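Long-range contacts in A1 protein (Enterobacteria phage Qbeta, PDB 3RLK), which is a minor virion protein made by read-through of the coat-protein stop codon, its extra domain probably serving in infection of the host cell: residues A[24-35]-A[58-69]; A[82-90]-A[184-192]. One frame throughout, in Å; residues are numbered along the deposited sequence.

Overall arrangement
The two contacts follow one another along the chain, and their centres lie about 16 Å apart. Each centre is 13 to 14 Å from the centre of the chain. Contact 1 pairs 24-35 with 58-69 through a small two-stranded sheet, 28-29 with 62-63, and reaches the six-stranded sheet at strand 34-38. Contact 2 ties the C-terminal residues 189-192, which follow strand 183-188, to the loop 82-90. They meet on strand 183-188. Tyr-28 OH meets Val-188 N at 3.1 Å, and Phe-63 CZ packs 3.4 Å from Val-186 N. That strand therefore runs from contact 1 to contact 2. A bound tetraethylene glycol, probably from the crystallisation liquor, lies near Gln-59 of contact 1.

Contact 1: A[24-35]-A[58-69]; sequences GTGKYTCPFAIW and LQPREFDVALKD
Tyr-28 and Phe-63 form an antiparallel hydrogen-bonded pair, with Tyr-28 N to Phe-63 O at 3.1 Å and Phe-63 N to Tyr-28 O at 2.8 Å, and Thr-29 with Glu-62 forms the next, non-hydrogen-bonded pair. Cys-30 N to Arg-61 O, 3.0 Å, continues the ladder. Beyond it 24-35 loops away at Pro-31 to Ala-33, and the two segments rejoin where Leu-58 N bonds to Ile-34 O. Waters bridge Lys-27 O to Leu-67 N, Cys-30 O to Arg-61 N and Leu-58 O to Ile-34 N.

Tyr-28 and Phe-63 point the same way. Phe-63 CD2 meets the edge of the tyrosine ring, while Leu-67 CD1 lies over one face. Leu-67 CB is 3.8 Å from Tyr-28 CD2. The tyrosine hydroxyl bonds to Val-188 N. Cys-30 CB and SG approach the Phe-63 ring obliquely. Further along, Ile-34 CD1 sits against the aliphatic part of Arg-61, 3.5 Å from Arg-61 CD. The guanidinium itself reaches Ile-138 O.

At the other end Asp-69 grips Thr-25 twice. Thr-25 N meets Asp-69 OD2 at 2.8 Å, and Thr-25 OG1 donates to the syn lone pair of Asp-69 OD1 at 2.7 Å. The threonine chi1 of 62° sets OG1 between its N and carbonyl carbon, on the carboxylate side. Ala-66 N reaches OD2 from the opposite face to Thr-25 N. Lys-27 NZ makes a salt bridge to Asp-64 OD1, 2.7 Å, from 55° out of the carboxylate plane.

Three donors thus hold the buried Asp-69 carboxylate, which probably favours its ionised form. They should also limit its rotation, fixing the turn at 66-69 against 24-26.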
loop_
_atom_site.group_PDB
_atom_site.type_symbol
_atom_site.label_atom_id
_atom_site.label_comp_id
_atom_site.label_asym_id
_atom_site.label_seq_id
_atom_site.Cartn_x
_atom_site.Cartn_y
_atom_site.Cartn_z
ATOM N N GLY A 24 -8.310 15.721 1.481
ATOM C CA GLY A 24 -9.431 14.796 1.451
ATOM C C GLY A 24 -10.682 15.593 1.780
ATOM O O GLY A 24 -10.632 16.610 2.476
ATOM N N THR A 25 -11.804 15.094 1.277
ATOM C CA THR A 25 -13.110 15.671 1.555
ATOM C C THR A 25 -13.984 14.847 2.485
ATOM O O THR A 25 -15.172 15.181 2.673
ATOM C CB THR A 25 -13.923 15.840 0.303
ATOM O OG1 THR A 25 -14.154 14.551 -0.300
ATOM C CG2 THR A 25 -13.225 16.814 -0.672
ATOM N N GLY A 26 -13.432 13.771 3.046
ATOM C CA GLY A 26 -14.238 12.904 3.967
ATOM C C GLY A 26 -13.364 11.929 4.714
ATOM O O GLY A 26 -12.136 12.082 4.793
ATOM N N LYS A 27 -13.982 10.885 5.249
ATOM C CA LYS A 27 -13.205 9.822 5.975
ATOM C C LYS A 27 -13.652 8.472 5.350
ATOM O O LYS A 27 -14.737 8.347 4.735
ATOM C CB LYS A 27 -13.580 9.767 7.460
ATOM C CG LYS A 27 -13.517 11.099 8.252
ATOM C CD LYS A 27 -12.430 11.001 9.312
ATOM C CE LYS A 27 -12.092 12.344 10.015
ATOM N NZ LYS A 27 -11.063 13.167 9.263
ATOM N N TYR A 28 -12.830 7.465 5.519
ATOM C CA TYR A 28 -13.116 6.122 4.968
ATOM C C TYR A 28 -12.438 5.095 5.887
ATOM O O TYR A 28 -11.198 5.094 6.064
ATOM C CB TYR A 28 -12.521 6.054 3.569
ATOM C CG TYR A 28 -12.647 4.701 2.903
ATOM C CD1 TYR A 28 -11.534 3.839 2.771
ATOM C CD2 TYR A 28 -13.860 4.294 2.371
ATOM C CE1 TYR A 28 -11.600 2.636 2.146
ATOM C CE2 TYR A 28 -13.957 3.032 1.707
ATOM C CZ TYR A 28 -12.841 2.220 1.569
ATOM O OH TYR A 28 -13.045 1.009 0.941
ATOM N N THR A 29 -13.243 4.196 6.448
ATOM C CA THR A 29 -12.718 3.119 7.308
ATOM C C THR A 29 -11.994 2.071 6.472
ATOM O O THR A 29 -12.549 1.609 5.445
ATOM C CB THR A 29 -13.870 2.376 7.994
ATOM O OG1 THR A 29 -14.662 3.299 8.782
ATOM C CG2 THR A 29 -13.326 1.329 8.891
ATOM N N CYS A 30 -10.757 1.755 6.853
ATOM C CA CYS A 30 -9.991 0.719 6.190
ATOM C C CYS A 30 -10.835 -0.561 6.163
ATOM O O CYS A 30 -11.313 -1.028 7.213
ATOM C CB CYS A 30 -8.697 0.443 6.941
ATOM S SG CYS A 30 -7.669 -0.683 6.042
ATOM N N PRO A 31 -11.091 -1.098 4.982
ATOM C CA PRO A 31 -12.059 -2.159 4.844
ATOM C C PRO A 31 -11.518 -3.566 5.100
ATOM O O PRO A 31 -12.242 -4.537 4.957
ATOM C CB PRO A 31 -12.503 -2.011 3.381
ATOM C CG PRO A 31 -11.420 -1.426 2.694
ATOM C CD PRO A 31 -10.521 -0.710 3.659
ATOM N N PHE A 32 -10.261 -3.679 5.498
ATOM C CA PHE A 32 -9.678 -4.946 5.887
ATOM C C PHE A 32 -9.191 -4.842 7.302
ATOM O O PHE A 32 -9.070 -3.717 7.836
ATOM C CB PHE A 32 -8.510 -5.300 4.965
ATOM C CG PHE A 32 -8.933 -5.478 3.536
ATOM C CD1 PHE A 32 -9.578 -6.632 3.127
ATOM C CD2 PHE A 32 -8.733 -4.443 2.608
ATOM C CE1 PHE A 32 -10.050 -6.782 1.807
ATOM C CE2 PHE A 32 -9.203 -4.557 1.308
ATOM C CZ PHE A 32 -9.841 -5.767 0.891
ATOM N N ALA A 33 -8.998 -6.011 7.926
ATOM C CA ALA A 33 -8.509 -6.053 9.282
ATOM C C ALA A 33 -7.181 -5.309 9.360
ATOM O O ALA A 33 -6.282 -5.373 8.455
ATOM C CB ALA A 33 -8.322 -7.491 9.735
ATOM N N ILE A 34 -7.020 -4.588 10.458
ATOM C CA ILE A 34 -5.733 -3.927 10.736
ATOM C C ILE A 34 -5.041 -4.436 12.063
ATOM O O ILE A 34 -5.753 -4.928 12.925
ATOM C CB ILE A 34 -5.853 -2.432 10.684
ATOM C CG1 ILE A 34 -6.861 -1.935 11.722
ATOM C CG2 ILE A 34 -6.223 -1.960 9.245
ATOM C CD1 ILE A 34 -6.604 -0.390 12.070
ATOM N N TRP A 35 -3.688 -4.281 12.160
ATOM C CA TRP A 35 -2.897 -5.074 13.113
ATOM C C TRP A 35 -1.790 -4.239 13.654
ATOM O O TRP A 35 -1.404 -3.259 13.019
ATOM C CB TRP A 35 -2.233 -6.243 12.390
ATOM C CG TRP A 35 -3.252 -7.082 11.683
ATOM C CD1 TRP A 35 -3.782 -6.848 10.412
ATOM C CD2 TRP A 35 -3.913 -8.243 12.206
ATOM N NE1 TRP A 35 -4.707 -7.831 10.126
ATOM C CE2 TRP A 35 -4.790 -8.697 11.200
ATOM C CE3 TRP A 35 -3.798 -8.992 13.426
ATOM C CZ2 TRP A 35 -5.561 -9.856 11.357
ATOM C CZ3 TRP A 35 -4.579 -10.154 13.571
ATOM C CH2 TRP A 35 -5.466 -10.546 12.567
ATOM N N LEU A 58 -6.204 -4.791 15.831
ATOM C CA LEU A 58 -6.703 -3.518 16.327
ATOM C C LEU A 58 -8.159 -3.298 15.930
ATOM O O LEU A 58 -8.671 -3.915 14.941
ATOM C CB LEU A 58 -5.835 -2.372 15.708
ATOM C CG LEU A 58 -4.357 -2.591 16.013
ATOM C CD1 LEU A 58 -3.661 -1.609 15.078
ATOM C CD2 LEU A 58 -4.122 -2.206 17.462
ATOM N N GLN A 59 -8.858 -2.422 16.656
ATOM C CA GLN A 59 -10.176 -2.092 16.229
ATOM C C GLN A 59 -10.043 -1.254 14.913
ATOM O O GLN A 59 -9.018 -0.668 14.667
ATOM C CB GLN A 59 -10.894 -1.239 17.325
ATOM C CG GLN A 59 -11.236 -2.055 18.617
ATOM C CD GLN A 59 -12.462 -2.974 18.388
ATOM O OE1 GLN A 59 -13.460 -2.548 17.798
ATOM N NE2 GLN A 59 -12.365 -4.196 18.834
ATOM N N PRO A 60 -11.064 -1.261 14.062
ATOM C CA PRO A 60 -11.017 -0.498 12.808
ATOM C C PRO A 60 -10.702 0.998 12.955
ATOM O O PRO A 60 -11.069 1.666 13.969
ATOM C CB PRO A 60 -12.413 -0.711 12.208
ATOM C CG PRO A 60 -12.877 -1.988 12.839
ATOM C CD PRO A 60 -12.303 -2.047 14.222
ATOM N N ARG A 61 -10.107 1.566 11.907
ATOM C CA ARG A 61 -9.696 2.990 11.943
ATOM C C ARG A 61 -10.086 3.615 10.614
ATOM O O ARG A 61 -10.198 2.895 9.626
ATOM C CB ARG A 61 -8.163 3.093 12.112
ATOM C CG ARG A 61 -7.701 2.882 13.579
ATOM C CD ARG A 61 -6.238 2.619 13.746
ATOM N NE ARG A 61 -5.962 2.313 15.156
ATOM C CZ ARG A 61 -4.811 2.588 15.790
ATOM N NH1 ARG A 61 -3.782 3.171 15.130
ATOM N NH2 ARG A 61 -4.693 2.315 17.108
ATOM N N GLU A 62 -10.186 4.944 10.578
ATOM C CA GLU A 62 -10.498 5.715 9.338
ATOM C C GLU A 62 -9.289 6.492 8.759
ATOM O O GLU A 62 -8.585 7.167 9.489
ATOM C CB GLU A 62 -11.584 6.739 9.663
ATOM C CG GLU A 62 -12.927 6.120 9.899
ATOM C CD GLU A 62 -13.950 7.195 10.416
ATOM O OE1 GLU A 62 -13.545 8.128 11.183
ATOM O OE2 GLU A 62 -15.160 7.088 10.052
ATOM N N PHE A 63 -9.079 6.398 7.433
ATOM C CA PHE A 63 -8.271 7.364 6.673
ATOM C C PHE A 63 -9.018 8.703 6.523
ATOM O O PHE A 63 -10.262 8.767 6.560
ATOM C CB PHE A 63 -7.995 6.835 5.254
ATOM C CG PHE A 63 -7.382 5.460 5.233
ATOM C CD1 PHE A 63 -6.024 5.270 5.580
ATOM C CD2 PHE A 63 -8.107 4.356 4.822
ATOM C CE1 PHE A 63 -5.410 3.987 5.483
ATOM C CE2 PHE A 63 -7.532 3.094 4.744
ATOM C CZ PHE A 63 -6.214 2.866 5.071
ATOM N N ASP A 64 -8.238 9.788 6.397
ATOM C CA ASP A 64 -8.810 11.126 6.290
ATOM C C ASP A 64 -8.930 11.475 4.806
ATOM O O ASP A 64 -8.445 12.525 4.364
ATOM C CB ASP A 64 -7.883 12.118 6.981
ATOM C CG ASP A 64 -7.857 11.944 8.495
ATOM O OD1 ASP A 64 -8.905 11.560 9.083
ATOM O OD2 ASP A 64 -6.809 12.265 9.105
ATOM N N VAL A 65 -9.483 10.551 4.039
ATOM C CA VAL A 65 -9.962 10.862 2.664
ATOM C C VAL A 65 -11.299 10.188 2.525
ATOM O O VAL A 65 -11.501 9.144 3.231
ATOM C CB VAL A 65 -9.041 10.303 1.529
ATOM C CG1 VAL A 65 -7.818 11.075 1.431
ATOM C CG2 VAL A 65 -8.737 8.770 1.683
ATOM N N ALA A 66 -12.186 10.721 1.647
ATOM C CA ALA A 66 -13.424 10.004 1.234
ATOM C C ALA A 66 -13.031 8.996 0.164
ATOM O O ALA A 66 -12.106 9.234 -0.625
ATOM C CB ALA A 66 -14.532 10.934 0.672
ATOM N N LEU A 67 -13.745 7.868 0.106
ATOM C CA LEU A 67 -13.493 6.975 -1.023
ATOM C C LEU A 67 -13.558 7.741 -2.323
ATOM O O LEU A 67 -12.666 7.538 -3.179
ATOM C CB LEU A 67 -14.520 5.852 -1.082
ATOM C CG LEU A 67 -14.392 4.878 -2.245
ATOM C CD1 LEU A 67 -13.076 4.096 -2.187
ATOM C CD2 LEU A 67 -15.574 3.924 -2.033
ATOM N N LYS A 68 -14.568 8.586 -2.501
ATOM C CA LYS A 68 -14.690 9.225 -3.841
ATOM C C LYS A 68 -13.444 10.074 -4.157
ATOM O O LYS A 68 -13.172 10.313 -5.346
ATOM C CB LYS A 68 -15.963 10.048 -4.015
ATOM C CG LYS A 68 -16.064 11.376 -3.220
ATOM C CD LYS A 68 -17.130 12.302 -3.748
ATOM C CE LYS A 68 -16.711 13.752 -3.517
ATOM N NZ LYS A 68 -16.878 14.155 -2.081
ATOM N N ASP A 69 -12.675 10.501 -3.144
ATOM C CA ASP A 69 -11.473 11.320 -3.454
ATOM C C ASP A 69 -10.437 10.594 -4.313
ATOM O O ASP A 69 -9.659 11.236 -5.056
ATOM C CB ASP A 69 -10.736 11.767 -2.173
ATOM C CG ASP A 69 -11.576 12.700 -1.332
ATOM O OD1 ASP A 69 -12.439 13.362 -1.974
ATOM O OD2 ASP A 69 -11.452 12.718 -0.080
HETATM O O HOH W 1 -15.728 7.389 1.995
HETATM O O HOH W 2 -9.924 -0.320 9.858
HETATM O O HOH W 3 -9.314 -4.460 12.333
#

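Contact 2: A[82-90]-A[184-192]; sequences RLSYTTFRG and QAVIVVPRA
Phe-88 and Arg-191 sit at a single backbone bridge, flanked by two hydrogen bonds. Ala-192 N to Thr-87 O is 2.8 Å and nearly straight, at 173°. Arg-89 N to Pro-190 O is 2.9 Å, and the donor lies almost in line with the carbonyl bond.

Val-189 points its side chain toward the loop. Its CG1 lies between the backbone N and the carbonyl carbon (chi1 60°), where it meets two side chains of the loop. Leu-83 CD2 is 3.6 Å from Val-189 CG1, and Phe-88 CD1 is 3.7 Å from the same atom. The other branch, Val-189 CG2, rests 3.4 Å from Arg-89 O. Pro-190 O reaches the edge of the Phe-88 ring, near its plane, and Leu-83 CD2 lies over one face of that ring, toward its rim. Arg-191 CG comes obliquely to the ring, 3.8 Å from Phe-88 CE1. The methyl of Ala-192 packs against the peptide between Phe-88 and Arg-89.

Water completes the outer layer. One water donates to both Thr-87 O and Ala-192 O. Another joins Tyr-85 OH to Arg-191 NH1, meeting the guanidinium at its edge. Tyr-85 OH also bonds to Asp-153.

Further out, Asp-78 accepts from Leu-83 N and Trp-76 NE1 donates to Arg-89 O; these bonds probably help position the loop. Val-155 of strand 154-159 backs both Leu-83 and Val-189.

The arrangement is a C-terminal tail that leaves an outer strand of the three-stranded antiparallel sheet, 183-188, and pairs with a loop through one isolated backbone bridge.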
loop_
_atom_site.group_PDB
_atom_site.type_symbol
_atom_site.label_atom_id
_atom_site.label_comp_id
_atom_site.label_asym_id
_atom_site.label_seq_id
_atom_site.Cartn_x
_atom_site.Cartn_y
_atom_site.Cartn_z
ATOM N N ARG A 82 -5.487 -8.115 -10.864
ATOM C CA ARG A 82 -6.603 -8.498 -9.977
ATOM C C ARG A 82 -7.929 -7.805 -10.298
ATOM O O ARG A 82 -9.019 -8.221 -9.820
ATOM C CB ARG A 82 -6.191 -8.261 -8.526
ATOM C CG ARG A 82 -5.046 -9.176 -8.086
ATOM C CD ARG A 82 -4.781 -9.070 -6.552
ATOM N NE ARG A 82 -4.370 -7.686 -6.173
ATOM C CZ ARG A 82 -5.154 -6.737 -5.644
ATOM N NH1 ARG A 82 -6.453 -6.954 -5.317
ATOM N NH2 ARG A 82 -4.600 -5.508 -5.431
ATOM N N LEU A 83 -7.824 -6.698 -11.053
ATOM C CA LEU A 83 -8.991 -5.885 -11.406
ATOM C C LEU A 83 -9.401 -6.077 -12.839
ATOM O O LEU A 83 -10.302 -5.402 -13.320
ATOM C CB LEU A 83 -8.695 -4.396 -11.167
ATOM C CG LEU A 83 -8.237 -4.087 -9.739
ATOM C CD1 LEU A 83 -7.851 -2.667 -9.657
ATOM C CD2 LEU A 83 -9.398 -4.380 -8.760
ATOM N N SER A 84 -8.739 -6.989 -13.544
ATOM C CA SER A 84 -9.013 -7.105 -14.975
ATOM C C SER A 84 -10.269 -7.890 -15.351
ATOM O O SER A 84 -10.635 -7.911 -16.503
ATOM C CB SER A 84 -7.792 -7.719 -15.695
ATOM O OG SER A 84 -7.505 -9.029 -15.199
ATOM N N TYR A 85 -10.912 -8.531 -14.380
ATOM C CA TYR A 85 -11.930 -9.529 -14.662
ATOM C C TYR A 85 -13.335 -8.917 -14.846
ATOM O O TYR A 85 -14.271 -9.581 -15.266
ATOM C CB TYR A 85 -11.893 -10.620 -13.540
ATOM C CG TYR A 85 -12.440 -10.148 -12.186
ATOM C CD1 TYR A 85 -11.624 -9.414 -11.274
ATOM C CD2 TYR A 85 -13.743 -10.391 -11.844
ATOM C CE1 TYR A 85 -12.150 -8.968 -10.071
ATOM C CE2 TYR A 85 -14.282 -9.992 -10.565
ATOM C CZ TYR A 85 -13.469 -9.285 -9.713
ATOM O OH TYR A 85 -14.000 -8.854 -8.501
ATOM N N THR A 86 -13.483 -7.645 -14.495
ATOM C CA THR A 86 -14.781 -6.947 -14.565
ATOM C C THR A 86 -14.551 -5.449 -14.598
ATOM O O THR A 86 -13.384 -4.993 -14.489
ATOM C CB THR A 86 -15.704 -7.389 -13.381
ATOM O OG1 THR A 86 -17.068 -7.063 -13.641
ATOM C CG2 THR A 86 -15.257 -6.842 -11.994
ATOM N N THR A 87 -15.636 -4.701 -14.800
ATOM C CA THR A 87 -15.617 -3.278 -14.909
ATOM C C THR A 87 -15.616 -2.591 -13.533
ATOM O O THR A 87 -16.541 -2.774 -12.783
ATOM C CB THR A 87 -16.802 -2.798 -15.689
ATOM O OG1 THR A 87 -16.691 -3.330 -17.025
ATOM C CG2 THR A 87 -16.747 -1.285 -15.750
ATOM N N PHE A 88 -14.569 -1.828 -13.238
ATOM C CA PHE A 88 -14.492 -1.019 -11.996
ATOM C C PHE A 88 -14.532 0.496 -12.200
ATOM O O PHE A 88 -14.194 1.012 -13.270
ATOM C CB PHE A 88 -13.230 -1.375 -11.182
ATOM C CG PHE A 88 -13.236 -2.795 -10.655
ATOM C CD1 PHE A 88 -13.924 -3.107 -9.479
ATOM C CD2 PHE A 88 -12.556 -3.822 -11.333
ATOM C CE1 PHE A 88 -13.981 -4.463 -9.006
ATOM C CE2 PHE A 88 -12.580 -5.140 -10.847
ATOM C CZ PHE A 88 -13.265 -5.468 -9.677
ATOM N N ARG A 89 -14.951 1.191 -11.157
ATOM C CA ARG A 89 -14.748 2.627 -11.120
ATOM C C ARG A 89 -13.199 2.848 -11.305
ATOM O O ARG A 89 -12.368 2.026 -10.860
ATOM C CB ARG A 89 -15.350 3.245 -9.822
ATOM C CG ARG A 89 -15.340 4.794 -9.788
ATOM C CD ARG A 89 -16.346 5.542 -10.717
ATOM N NE ARG A 89 -15.891 5.784 -12.081
ATOM C CZ ARG A 89 -16.355 6.798 -12.846
ATOM N NH1 ARG A 89 -15.932 6.999 -14.107
ATOM N NH2 ARG A 89 -17.238 7.667 -12.337
ATOM N N GLY A 90 -12.881 3.883 -12.069
ATOM C CA GLY A 90 -11.517 4.266 -12.315
ATOM C C GLY A 90 -10.855 4.985 -11.145
ATOM O O GLY A 90 -11.440 5.238 -10.073
ATOM N N GLN A 184 -1.677 6.391 0.676
ATOM C CA GLN A 184 -2.701 7.342 1.182
ATOM C C GLN A 184 -3.838 6.572 1.779
ATOM O O GLN A 184 -4.498 7.061 2.709
ATOM C CB GLN A 184 -3.267 8.129 0.018
ATOM C CG GLN A 184 -2.245 8.861 -0.898
ATOM C CD GLN A 184 -1.459 9.874 -0.101
ATOM O OE1 GLN A 184 -0.260 9.694 0.130
ATOM N NE2 GLN A 184 -2.159 10.840 0.462
ATOM N N ALA A 185 -4.155 5.408 1.203
ATOM C CA ALA A 185 -5.285 4.602 1.707
ATOM C C ALA A 185 -5.308 3.207 1.099
ATOM O O ALA A 185 -4.646 2.948 0.082
ATOM C CB ALA A 185 -6.629 5.308 1.466
ATOM N N VAL A 186 -6.051 2.289 1.742
ATOM C CA VAL A 186 -6.297 0.959 1.160
ATOM C C VAL A 186 -7.801 0.961 1.003
ATOM O O VAL A 186 -8.577 1.297 1.977
ATOM C CB VAL A 186 -5.880 -0.250 2.117
ATOM C CG1 VAL A 186 -6.442 -1.587 1.550
ATOM C CG2 VAL A 186 -4.377 -0.383 2.251
ATOM N N ILE A 187 -8.266 0.613 -0.205
ATOM C CA ILE A 187 -9.710 0.639 -0.474
ATOM C C ILE A 187 -10.186 -0.682 -1.056
ATOM O O ILE A 187 -9.364 -1.484 -1.540
ATOM C CB ILE A 187 -10.136 1.825 -1.471
ATOM C CG1 ILE A 187 -9.462 1.576 -2.830
ATOM C CG2 ILE A 187 -9.600 3.171 -0.942
ATOM C CD1 ILE A 187 -9.918 2.591 -3.952
ATOM N N VAL A 188 -11.512 -0.842 -1.050
ATOM C CA VAL A 188 -12.174 -1.783 -1.953
ATOM C C VAL A 188 -12.738 -0.988 -3.176
ATOM O O VAL A 188 -13.606 -0.130 -3.027
ATOM C CB VAL A 188 -13.242 -2.640 -1.229
ATOM C CG1 VAL A 188 -14.011 -3.481 -2.270
ATOM C CG2 VAL A 188 -12.592 -3.654 -0.192
ATOM N N VAL A 189 -12.165 -1.189 -4.373
ATOM C CA VAL A 189 -12.648 -0.386 -5.519
ATOM C C VAL A 189 -14.067 -0.831 -5.933
ATOM O O VAL A 189 -14.292 -2.012 -6.222
ATOM C CB VAL A 189 -11.650 -0.370 -6.690
ATOM C CG1 VAL A 189 -11.391 -1.779 -7.210
ATOM C CG2 VAL A 189 -12.102 0.582 -7.815
ATOM N N PRO A 190 -15.028 0.103 -5.972
ATOM C CA PRO A 190 -16.415 -0.271 -6.436
ATOM C C PRO A 190 -16.479 -0.764 -7.866
ATOM O O PRO A 190 -15.787 -0.253 -8.755
ATOM C CB PRO A 190 -17.203 1.033 -6.371
ATOM C CG PRO A 190 -16.354 1.932 -5.458
ATOM C CD PRO A 190 -14.910 1.549 -5.744
ATOM N N ARG A 191 -17.340 -1.755 -8.081
ATOM C CA ARG A 191 -17.716 -2.127 -9.457
ATOM C C ARG A 191 -18.413 -1.027 -10.199
ATOM O O ARG A 191 -19.075 -0.203 -9.595
ATOM C CB ARG A 191 -18.628 -3.333 -9.440
ATOM C CG ARG A 191 -17.822 -4.577 -9.136
ATOM C CD ARG A 191 -18.719 -5.773 -8.712
ATOM N NE ARG A 191 -19.394 -5.566 -7.429
ATOM C CZ ARG A 191 -19.128 -6.319 -6.346
ATOM N NH1 ARG A 191 -18.254 -7.298 -6.438
ATOM N NH2 ARG A 191 -19.763 -6.110 -5.220
ATOM N N ALA A 192 -18.310 -1.050 -11.526
ATOM C CA ALA A 192 -19.053 -0.069 -12.307
ATOM C C ALA A 192 -19.640 -0.739 -13.549
ATOM O O ALA A 192 -19.863 -1.975 -13.598
ATOM C CB ALA A 192 -18.165 1.120 -12.664
ATOM O OXT ALA A 192 -19.917 -0.065 -14.546
HETATM O O HOH W 4 -16.703 -8.172 -8.692
HETATM O O HOH W 5 -18.727 -4.556 -12.906
#